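Local coordinates for transcriptional regulator, GntR family (Thermotoga maritima, PDB 3SXM), which probably regulates transcription by binding specific DNA sequences, and is represented here by its all-helical, metal-binding C-terminal FCD domain in a metal-free state, at residues F21-Y26 / K64-A69; E35-K40 / R109-D114; K104-R109 / E120-H125. The protein carries 3 engineered substitutions. All coordinates share one frame; numbering follows the deposited sequence. Where two conformers were deposited one is given.

Contact 1 of 3, residues F21-Y26 / K64-A69; sequences FCLENY and KLFIRA
Cys22 and Leu23 lie directly opposite Ile67 and Phe66 where the end of helix 5-25 crosses the end of helix 51-68. The helix axes approach to 8.3 Å at 60°, and the CA atoms of Cys22 and Ile67 are 5.7 Å apart, a spacing that suits the small cysteine at this point.

Contacts of side chain with backbone are the shortest. Cys22 CB lies 3.2 Å from Phe66 O, so this carbon meets a peptide group of the other helix. Further along, Tyr26 turns its ring obliquely to the last carbonyl of 64-69, CD1 being 3.5 Å from Ala69 O.

Apolar side-chain contacts fill in around these points. Ile67 starts out pointing away from 21-26, but its chi2 of -71° swings CD1 back to within 3.9 Å of Cys22 SG. Leu23 CD1 reaches Phe66 CD1 at 4.5 Å, coming up obliquely to the ring. Tyr26 CB and Ala69 CB meet at 4.2 Å, at the last residues of the two segments.

Tyr26 follows helix 5-25 and takes the N-cap position before helix 27-31. Its hydroxyl belongs to the dimer: Tyr26 OH is hydrogen-bonded to Glu13 OE2 of the second subunit.

Within the helical FCD domain the contact is buried on several sides. Ile30 of helix 27-31 packs on Leu23, Phe66 and Ala69, and Ile110 of helix 96-111 touches Leu23 and Phe66. Ile67 rests on Ile76 and Tyr79 of helix 73-90, while the side chain of Phe66 comes within about 4 Å of that of His63, a zinc ligand seen in another structure of this protein.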
loop_
_atom_site.group_PDB
_atom_site.type_symbol
_atom_site.label_atom_id
_atom_site.label_comp_id
_atom_site.label_asym_id
_atom_site.label_seq_id
_atom_site.Cartn_x
_atom_site.Cartn_y
_atom_site.Cartn_z
ATOM N N PHE A 21 4.451 3.023 -2.853
ATOM C CA PHE A 21 3.292 3.568 -3.544
ATOM C C PHE A 21 3.380 5.086 -3.569
ATOM O O PHE A 21 3.091 5.702 -4.596
ATOM C CB PHE A 21 1.974 3.144 -2.853
ATOM C CG PHE A 21 0.738 3.677 -3.537
ATOM C CD1 PHE A 21 0.176 2.987 -4.584
ATOM C CD2 PHE A 21 0.114 4.843 -3.122
ATOM C CE1 PHE A 21 -0.993 3.413 -5.192
ATOM C CE2 PHE A 21 -0.997 5.312 -3.790
ATOM C CZ PHE A 21 -1.547 4.599 -4.797
ATOM N N CYS A 22 3.655 5.709 -2.436
ATOM C CA CYS A 22 3.666 7.182 -2.382
ATOM C C CYS A 22 4.840 7.779 -3.171
ATOM O O CYS A 22 4.674 8.757 -3.906
ATOM C CB CYS A 22 3.640 7.676 -0.947
ATOM S SG CYS A 22 2.096 7.305 -0.102
ATOM N N LEU A 23 6.040 7.219 -3.014
ATOM C CA LEU A 23 7.167 7.666 -3.829
ATOM C C LEU A 23 6.899 7.568 -5.337
ATOM O O LEU A 23 7.221 8.494 -6.126
ATOM C CB LEU A 23 8.472 6.890 -3.449
ATOM C CG LEU A 23 9.747 7.345 -4.179
ATOM C CD1 LEU A 23 10.068 8.838 -3.982
ATOM C CD2 LEU A 23 10.890 6.425 -3.725
ATOM N N GLU A 24 6.321 6.459 -5.789
ATOM C CA GLU A 24 6.035 6.243 -7.187
ATOM C C GLU A 24 5.003 7.249 -7.694
ATOM O O GLU A 24 5.149 7.821 -8.774
ATOM C CB GLU A 24 5.447 4.818 -7.346
ATOM C CG GLU A 24 6.460 3.690 -7.447
ATOM C CD GLU A 24 5.895 2.252 -7.585
ATOM O OE1 GLU A 24 6.663 1.344 -8.019
ATOM O OE2 GLU A 24 4.721 2.012 -7.220
ATOM N N ASN A 25 3.942 7.450 -6.962
ATOM C CA ASN A 25 2.841 8.251 -7.439
ATOM C C ASN A 25 2.918 9.756 -7.140
ATOM O O ASN A 25 2.220 10.507 -7.712
ATOM C CB ASN A 25 1.523 7.660 -6.920
ATOM C CG ASN A 25 1.205 6.330 -7.524
ATOM O OD1 ASN A 25 1.344 5.294 -6.937
ATOM N ND2 ASN A 25 0.828 6.377 -8.730
ATOM N N TYR A 26 3.807 10.156 -6.256
ATOM C CA TYR A 26 3.970 11.556 -5.859
ATOM C C TYR A 26 5.424 12.005 -6.015
ATOM O O TYR A 26 5.857 12.959 -5.401
ATOM C CB TYR A 26 3.385 11.822 -4.457
ATOM C CG TYR A 26 1.918 11.559 -4.446
ATOM C CD1 TYR A 26 1.067 12.529 -4.868
ATOM C CD2 TYR A 26 1.414 10.303 -4.179
ATOM C CE1 TYR A 26 -0.293 12.299 -4.944
ATOM C CE2 TYR A 26 0.043 10.068 -4.236
ATOM C CZ TYR A 26 -0.794 11.041 -4.656
ATOM O OH TYR A 26 -2.180 10.831 -4.765
ATOM N N LYS A 64 8.342 9.608 6.533
ATOM C CA LYS A 64 7.043 10.309 6.687
ATOM C C LYS A 64 6.810 11.302 5.563
ATOM O O LYS A 64 5.630 11.494 5.219
ATOM C CB LYS A 64 6.908 10.977 8.043
ATOM C CG LYS A 64 6.659 9.955 9.112
ATOM C CD LYS A 64 6.439 10.571 10.454
ATOM C CE LYS A 64 5.810 9.561 11.426
ATOM N NZ LYS A 64 5.698 10.185 12.771
ATOM N N LEU A 65 7.850 11.927 4.992
ATOM C CA LEU A 65 7.675 12.891 3.888
ATOM C C LEU A 65 7.085 12.173 2.696
ATOM O O LEU A 65 6.185 12.717 1.997
ATOM C CB LEU A 65 9.046 13.530 3.475
ATOM C CG LEU A 65 9.050 14.308 2.147
ATOM C CD1 LEU A 65 8.170 15.457 2.191
ATOM C CD2 LEU A 65 10.465 14.712 1.809
ATOM N N PHE A 66 7.534 10.973 2.419
ATOM C CA PHE A 66 7.066 10.246 1.208
ATOM C C PHE A 66 5.554 10.085 1.355
ATOM O O PHE A 66 4.786 10.304 0.410
ATOM C CB PHE A 66 7.722 8.881 1.078
ATOM C CG PHE A 66 9.232 8.918 0.868
ATOM C CD1 PHE A 66 9.877 10.014 0.342
ATOM C CD2 PHE A 66 9.992 7.826 1.254
ATOM C CE1 PHE A 66 11.280 10.035 0.170
ATOM C CE2 PHE A 66 11.385 7.859 1.055
ATOM C CZ PHE A 66 11.975 8.941 0.521
ATOM N N ILE A 67 5.145 9.692 2.538
ATOM C CA ILE A 67 3.709 9.418 2.824
ATOM C C ILE A 67 2.914 10.727 2.757
ATOM O O ILE A 67 1.822 10.801 2.117
ATOM C CB ILE A 67 3.565 8.767 4.180
ATOM C CG1 ILE A 67 4.264 7.406 4.209
ATOM C CG2 ILE A 67 2.093 8.674 4.635
ATOM C CD1 ILE A 67 3.605 6.296 3.399
ATOM N N ARG A 68 3.440 11.776 3.388
ATOM C CA ARG A 68 2.757 13.056 3.484
ATOM C C ARG A 68 2.514 13.672 2.101
ATOM O O ARG A 68 1.480 14.314 1.892
ATOM C CB ARG A 68 3.539 14.011 4.412
ATOM C CG ARG A 68 3.044 15.432 4.456
ATOM C CD ARG A 68 1.735 15.591 5.107
ATOM N NE ARG A 68 1.760 15.300 6.537
ATOM C CZ ARG A 68 0.718 15.467 7.339
ATOM N NH1 ARG A 68 -0.419 15.931 6.855
ATOM N NH2 ARG A 68 0.821 15.184 8.626
ATOM N N ALA A 69 3.430 13.460 1.157
ATOM C CA ALA A 69 3.373 14.051 -0.170
ATOM C C ALA A 69 2.139 13.550 -0.945
ATOM O O ALA A 69 1.732 14.193 -1.890
ATOM C CB ALA A 69 4.699 13.759 -0.945
#

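Contact 2 of 3, residues E35-K40 / R109-D114; sequences ELLEIK and RIISGD. With BCT (bicarbonate ion), chain C.
Leu36 and Ile110 form the buried half of this contact, which joins helix 34-44 to the end of helix 96-111. Leu36 leaves its helix toward the other segment, and chi1 of -176° sets CG anti to the backbone N. Its CD2 meets Ile110 CG2 at 3.7 Å, the two side chains crossing obliquely, and the same methyl lies 4.2 Å from Ile111 CG1. One leucine branch is thus shared by two consecutive isoleucines. The backbones stay well apart, the nearest CA pair, Leu37 and Ile111, being separated by 8.7 Å, so side chains alone span the gap.

Ile111 carries the outer half, which is more exposed and rests on one methyl, Ile111 CD1. Leu37, an exposed residue, touches it only through CD2, 3.8 Å from Ile111 CD1. The Lys40 and Ile111 side chains cross at about a right angle, CE and CD of Lys40 meeting Ile111 CD1; the modelled Lys40 CE to Ile111 CD1 separation of 3.2 Å is tighter than carbons normally allow, and its exact value is doubtful. Just beyond Ile111 the helix ends in a Schellman motif at Gly113, whose positive phi of 89° favours glycine.

At the start of helix 34-44, away from the isoleucines, a bicarbonate ion probably taken from the crystallisation liquor accepts a hydrogen bond at O3 from Glu35 N (3.1 Å); the ion is also hydrogen-bonded to Glu34 N.

Around the contact, Leu62 and Leu65 of helix 51-68 pack on Leu36, and Phe66 of the same helix touches Ile110. Phe27 and Ala31 of helix 27-31 and Ala118 of helix 115-135 also border Ile110.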
loop_
_atom_site.group_PDB
_atom_site.type_symbol
_atom_site.label_atom_id
_atom_site.label_comp_id
_atom_site.label_asym_id
_atom_site.label_seq_id
_atom_site.Cartn_x
_atom_site.Cartn_y
_atom_site.Cartn_z
ATOM N N GLU A 35 11.283 20.267 2.302
ATOM C CA GLU A 35 11.611 19.358 3.400
ATOM C C GLU A 35 12.671 18.370 2.949
ATOM O O GLU A 35 13.598 18.079 3.703
ATOM C CB GLU A 35 10.353 18.606 3.878
ATOM C CG GLU A 35 10.559 17.366 4.803
ATOM C CD GLU A 35 10.804 17.751 6.238
ATOM O OE1 GLU A 35 11.125 18.930 6.437
ATOM O OE2 GLU A 35 10.682 16.899 7.163
ATOM N N LEU A 36 12.585 17.881 1.730
ATOM C CA LEU A 36 13.538 16.892 1.242
ATOM C C LEU A 36 14.937 17.471 1.284
ATOM O O LEU A 36 15.891 16.803 1.690
ATOM C CB LEU A 36 13.198 16.484 -0.181
ATOM C CG LEU A 36 14.050 15.384 -0.795
ATOM C CD1 LEU A 36 13.869 14.091 -0.063
ATOM C CD2 LEU A 36 13.862 15.207 -2.322
ATOM N N LEU A 37 15.080 18.707 0.855
ATOM C CA LEU A 37 16.373 19.360 0.884
ATOM C C LEU A 37 16.888 19.682 2.287
ATOM O O LEU A 37 18.103 19.606 2.544
ATOM C CB LEU A 37 16.299 20.628 0.047
ATOM C CG LEU A 37 15.973 20.435 -1.426
ATOM C CD1 LEU A 37 15.975 21.784 -2.103
ATOM C CD2 LEU A 37 17.025 19.544 -2.098
ATOM N N GLU A 38 16.002 20.046 3.198
ATOM C CA GLU A 38 16.401 20.261 4.585
ATOM C C GLU A 38 16.942 18.938 5.184
ATOM O O GLU A 38 17.927 18.949 5.934
ATOM C CB GLU A 38 15.222 20.689 5.438
ATOM C CG GLU A 38 14.755 22.086 5.216
ATOM C CD GLU A 38 13.638 22.467 6.167
ATOM O OE1 GLU A 38 13.545 21.859 7.263
ATOM O OE2 GLU A 38 12.866 23.383 5.815
ATOM N N ILE A 39 16.324 17.838 4.835
ATOM C CA ILE A 39 16.763 16.512 5.321
ATOM C C ILE A 39 18.101 16.198 4.709
ATOM O O ILE A 39 19.023 15.810 5.400
ATOM C CB ILE A 39 15.777 15.419 4.980
ATOM C CG1 ILE A 39 14.448 15.631 5.749
ATOM C CG2 ILE A 39 16.356 14.052 5.258
ATOM C CD1 ILE A 39 13.300 14.772 5.218
ATOM N N LYS A 40 18.243 16.416 3.406
ATOM C CA LYS A 40 19.530 16.208 2.721
ATOM C C LYS A 40 20.629 17.013 3.415
ATOM O O LYS A 40 21.721 16.515 3.579
ATOM C CB LYS A 40 19.439 16.659 1.263
ATOM C CG LYS A 40 20.635 16.496 0.355
ATOM C CD LYS A 40 20.371 17.287 -0.942
ATOM C CE LYS A 40 21.314 16.916 -2.085
ATOM N NZ LYS A 40 22.635 17.525 -1.987
ATOM N N ARG A 109 19.076 10.431 -5.789
ATOM C CA ARG A 109 18.356 9.843 -6.947
ATOM C C ARG A 109 17.074 10.602 -7.180
ATOM O O ARG A 109 16.679 10.868 -8.316
ATOM C CB ARG A 109 18.086 8.351 -6.749
ATOM C CG ARG A 109 19.377 7.496 -6.795
ATOM C CD ARG A 109 19.091 6.011 -6.718
ATOM N NE ARG A 109 20.333 5.222 -6.562
ATOM C CZ ARG A 109 20.411 3.909 -6.631
ATOM N NH1 ARG A 109 19.331 3.182 -6.851
ATOM N NH2 ARG A 109 21.564 3.311 -6.430
ATOM N N ILE A 110 16.363 10.894 -6.114
ATOM C CA ILE A 110 15.120 11.656 -6.209
ATOM C C ILE A 110 15.379 13.049 -6.808
ATOM O O ILE A 110 14.700 13.462 -7.804
ATOM C CB ILE A 110 14.386 11.777 -4.835
ATOM C CG1 ILE A 110 13.963 10.398 -4.312
ATOM C CG2 ILE A 110 13.195 12.716 -4.970
ATOM C CD1 ILE A 110 13.491 10.449 -2.853
ATOM N N ILE A 111 16.274 13.793 -6.227
ATOM C CA ILE A 111 16.608 15.123 -6.707
ATOM C C ILE A 111 17.058 15.156 -8.141
ATOM O O ILE A 111 16.777 16.068 -8.838
ATOM C CB ILE A 111 17.785 15.670 -5.940
ATOM C CG1 ILE A 111 17.392 15.970 -4.532
ATOM C CG2 ILE A 111 18.317 16.886 -6.588
ATOM C CD1 ILE A 111 18.575 16.463 -3.756
ATOM N N SER A 112 17.796 14.171 -8.559
ATOM C CA SER A 112 18.319 14.156 -9.913
ATOM C C SER A 112 17.304 13.632 -10.959
ATOM O O SER A 112 17.587 13.592 -12.163
ATOM C CB SER A 112 19.621 13.372 -9.956
ATOM O OG SER A 112 19.353 12.024 -9.780
ATOM N N GLY A 113 16.118 13.240 -10.513
ATOM C CA GLY A 113 15.060 12.823 -11.424
ATOM C C GLY A 113 15.040 11.353 -11.792
ATOM O O GLY A 113 14.318 10.927 -12.711
ATOM N N ASP A 114 15.858 10.573 -11.102
ATOM C CA ASP A 114 15.997 9.136 -11.353
ATOM C C ASP A 114 14.923 8.413 -10.546
ATOM O O ASP A 114 15.175 7.853 -9.456
ATOM C CB ASP A 114 17.412 8.713 -10.934
ATOM C CG ASP A 114 17.692 7.247 -11.173
ATOM O OD1 ASP A 114 16.867 6.595 -11.839
ATOM O OD2 ASP A 114 18.707 6.784 -10.610
HETATM C C BCT C . 7.424 21.501 1.293
HETATM O O1 BCT C . 7.881 22.079 0.242
HETATM O O2 BCT C . 6.206 20.886 1.111
HETATM O O3 BCT C . 8.256 20.734 2.103
#

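Contact 3 of 3, residues K104-R109 / E120-H125; sequences KELIER and EKLKEH
Lys121 reaches across to Leu106, Arg109 and Glu105, and buries more surface here than any other residue of the two segments. Its CG packs 3.9 Å from Leu106 CB. Farther out, CD sits 3.9 Å above the plane of the Arg109 guanidinium, over its centre, and CB lies over a face too, 3.7 Å from Arg109 NH1; the two long chains cross at about a right angle. A bend at chi2 (68°) sets CD on this path. On the inner side, Leu106 CD1 reaches Leu122 CB at 4.2 Å.

The charged ends meet mostly through water. Lys121 NZ and Glu105 OE1 form a long salt bridge of 3.7 Å, bridged by two waters that each donate to the carboxylate and accept from the ammonium. A second long salt bridge, 3.8 Å, joins Lys121 NZ to Glu124 OE1. A third water, in the guanidinium plane, accepts from Arg109 NH1 and donates to Glu120 OE1 and Glu124 OE2. A fourth accepts from Arg109 NH2 and Lys121 NZ and donates to Glu124 OE1.

Outside this shell, Gly117 O accepts a hydrogen bond from Arg109 NH1, tying the guanidinium to the first turn of helix 115-135. The helices run antiparallel, at 162°, with axes 9.5 Å apart. On the buried side, Glu102 OE1 binds His125 ND1; His125, His63 and His103 are zinc ligands in another structure of this protein.

An alanine in place of Lys121 would probably bare the centre of the Arg109 guanidinium, which CD covers, and leave Glu105 and Glu124 without their ammonium mate. Chemically, two cations set among three carboxylates, largely through water, are likely to repel each other less on the solvent side, with Leu106 and Leu122 supplying the apolar inner side.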
loop_
_atom_site.group_PDB
_atom_site.type_symbol
_atom_site.label_atom_id
_atom_site.label_comp_id
_atom_site.label_asym_id
_atom_site.label_seq_id
_atom_site.Cartn_x
_atom_site.Cartn_y
_atom_site.Cartn_z
ATOM N N LYS A 104 21.129 9.136 2.010
ATOM C CA LYS A 104 21.769 10.162 1.219
ATOM C C LYS A 104 21.638 9.880 -0.264
ATOM O O LYS A 104 21.332 10.801 -1.052
ATOM C CB LYS A 104 23.262 10.259 1.597
ATOM C CG LYS A 104 23.992 11.353 0.843
ATOM C CD LYS A 104 25.487 11.433 1.124
ATOM C CE LYS A 104 26.129 12.428 0.121
ATOM N NZ LYS A 104 27.587 12.538 0.241
ATOM N N GLU A 105 21.920 8.648 -0.682
ATOM C CA GLU A 105 21.877 8.258 -2.067
ATOM C C GLU A 105 20.459 8.194 -2.619
ATOM O O GLU A 105 20.236 8.619 -3.773
ATOM C CB GLU A 105 22.679 6.963 -2.256
ATOM C CG GLU A 105 24.177 7.265 -2.022
ATOM C CD GLU A 105 25.082 6.074 -2.067
ATOM O OE1 GLU A 105 24.644 4.922 -1.867
ATOM O OE2 GLU A 105 26.284 6.348 -2.289
ATOM N N LEU A 106 19.538 7.742 -1.796
ATOM C CA LEU A 106 18.114 7.769 -2.197
ATOM C C LEU A 106 17.705 9.207 -2.511
ATOM O O LEU A 106 17.052 9.494 -3.530
ATOM C CB LEU A 106 17.273 7.192 -1.071
ATOM C CG LEU A 106 15.748 7.328 -1.168
ATOM C CD1 LEU A 106 15.219 6.708 -2.424
ATOM C CD2 LEU A 106 15.121 6.693 0.020
ATOM N N ILE A 107 18.002 10.111 -1.601
ATOM C CA ILE A 107 17.626 11.497 -1.818
ATOM C C ILE A 107 18.253 12.023 -3.108
ATOM O O ILE A 107 17.593 12.714 -3.894
ATOM C CB ILE A 107 17.989 12.337 -0.645
ATOM C CG1 ILE A 107 17.158 11.936 0.563
ATOM C CG2 ILE A 107 17.763 13.805 -0.967
ATOM C CD1 ILE A 107 17.630 12.537 1.851
ATOM N N GLU A 108 19.514 11.699 -3.383
ATOM C CA GLU A 108 20.151 12.264 -4.578
ATOM C C GLU A 108 19.504 11.698 -5.828
ATOM O O GLU A 108 19.341 12.409 -6.810
ATOM C CB GLU A 108 21.645 12.030 -4.558
ATOM C CG GLU A 108 22.395 12.444 -5.815
ATOM C CD GLU A 108 22.288 13.882 -6.168
ATOM O OE1 GLU A 108 22.193 14.702 -5.224
ATOM O OE2 GLU A 108 22.298 14.173 -7.400
ATOM N N ARG A 109 19.076 10.431 -5.789
ATOM C CA ARG A 109 18.356 9.843 -6.947
ATOM C C ARG A 109 17.074 10.602 -7.180
ATOM O O ARG A 109 16.679 10.868 -8.316
ATOM C CB ARG A 109 18.086 8.351 -6.749
ATOM C CG ARG A 109 19.377 7.496 -6.795
ATOM C CD ARG A 109 19.091 6.011 -6.718
ATOM N NE ARG A 109 20.333 5.222 -6.562
ATOM C CZ ARG A 109 20.411 3.909 -6.631
ATOM N NH1 ARG A 109 19.331 3.182 -6.851
ATOM N NH2 ARG A 109 21.564 3.311 -6.430
ATOM N N GLU A 120 14.055 1.790 -6.567
ATOM C CA GLU A 120 14.962 0.665 -6.297
ATOM C C GLU A 120 15.707 0.874 -4.980
ATOM O O GLU A 120 15.832 -0.050 -4.185
ATOM C CB GLU A 120 15.990 0.460 -7.416
ATOM C CG GLU A 120 15.430 -0.093 -8.696
ATOM C CD GLU A 120 16.484 -0.206 -9.798
ATOM O OE1 GLU A 120 17.707 0.003 -9.542
ATOM O OE2 GLU A 120 16.092 -0.521 -10.934
ATOM N N LYS A 121 16.211 2.077 -4.748
ATOM C CA LYS A 121 17.003 2.328 -3.538
ATOM C C LYS A 121 16.150 2.247 -2.267
ATOM O O LYS A 121 16.624 1.762 -1.238
ATOM C CB LYS A 121 17.707 3.696 -3.596
ATOM C CG LYS A 121 18.771 3.935 -2.530
ATOM C CD LYS A 121 19.998 2.977 -2.785
ATOM C CE LYS A 121 21.166 3.220 -1.902
ATOM N NZ LYS A 121 22.181 2.128 -2.200
ATOM N N LEU A 122 14.920 2.732 -2.324
ATOM C CA LEU A 122 14.022 2.645 -1.206
ATOM C C LEU A 122 13.758 1.153 -0.860
ATOM O O LEU A 122 13.815 0.762 0.309
ATOM C CB LEU A 122 12.737 3.446 -1.487
ATOM C CG LEU A 122 11.652 3.282 -0.405
ATOM C CD1 LEU A 122 12.133 3.693 0.952
ATOM C CD2 LEU A 122 10.413 4.105 -0.732
ATOM N N LYS A 123 13.451 0.342 -1.861
ATOM C CA LYS A 123 13.182 -1.094 -1.673
ATOM C C LYS A 123 14.442 -1.747 -1.111
ATOM O O LYS A 123 14.354 -2.524 -0.178
ATOM C CB LYS A 123 12.786 -1.780 -2.973
ATOM C CG LYS A 123 11.390 -1.399 -3.454
ATOM C CD LYS A 123 11.108 -2.076 -4.788
ATOM C CE LYS A 123 9.731 -1.729 -5.268
ATOM N NZ LYS A 123 9.421 -2.222 -6.655
ATOM N N GLU A 124 15.590 -1.432 -1.676
ATOM C CA GLU A 124 16.856 -2.007 -1.192
ATOM C C GLU A 124 17.090 -1.649 0.256
ATOM O O GLU A 124 17.504 -2.501 1.056
ATOM C CB GLU A 124 18.036 -1.509 -2.044
ATOM C CG GLU A 124 18.021 -2.020 -3.463
ATOM C CD GLU A 124 19.012 -1.248 -4.361
ATOM O OE1 GLU A 124 19.818 -0.438 -3.809
ATOM O OE2 GLU A 124 18.977 -1.471 -5.608
ATOM N N HIS A 125 16.853 -0.382 0.616
ATOM C CA HIS A 125 17.038 0.061 1.972
ATOM C C HIS A 125 16.180 -0.744 2.935
ATOM O O HIS A 125 16.650 -1.241 3.980
ATOM C CB HIS A 125 16.707 1.550 2.087
ATOM C CG HIS A 125 16.516 2.018 3.482
ATOM N ND1 HIS A 125 17.580 2.163 4.354
ATOM C CD2 HIS A 125 15.402 2.280 4.199
ATOM C CE1 HIS A 125 17.127 2.541 5.530
ATOM N NE2 HIS A 125 15.810 2.610 5.471
HETATM O O HOH W 1 24.269 3.221 -3.809
HETATM O O HOH W 2 23.787 3.160 -0.076
HETATM O O HOH W 3 19.573 0.426 -7.518
HETATM O O HOH W 4 21.888 0.776 -5.109
#

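Contact 1 is the most fully buried of the three, five of its six touching residues being buried, whereas contacts 2 and 3 each run from the core to the surface. Contacts 2 and 3 share helix 96-111, which meets both helix 34-44 and helix 115-135. Their apolar sides converge on contact 1: Phe66 touches both Ile110 and Leu106, and Leu23 touches Ile110 and Leu122. The outer sides differ. Contact 2 ends in aliphatic carbons around Ile111, while contact 3 ends in a hydrated network of charges. Contact 1 instead extends into the dimer through Tyr26, and only contact 3's segments include a residue, His125, that binds zinc in another structure of this protein.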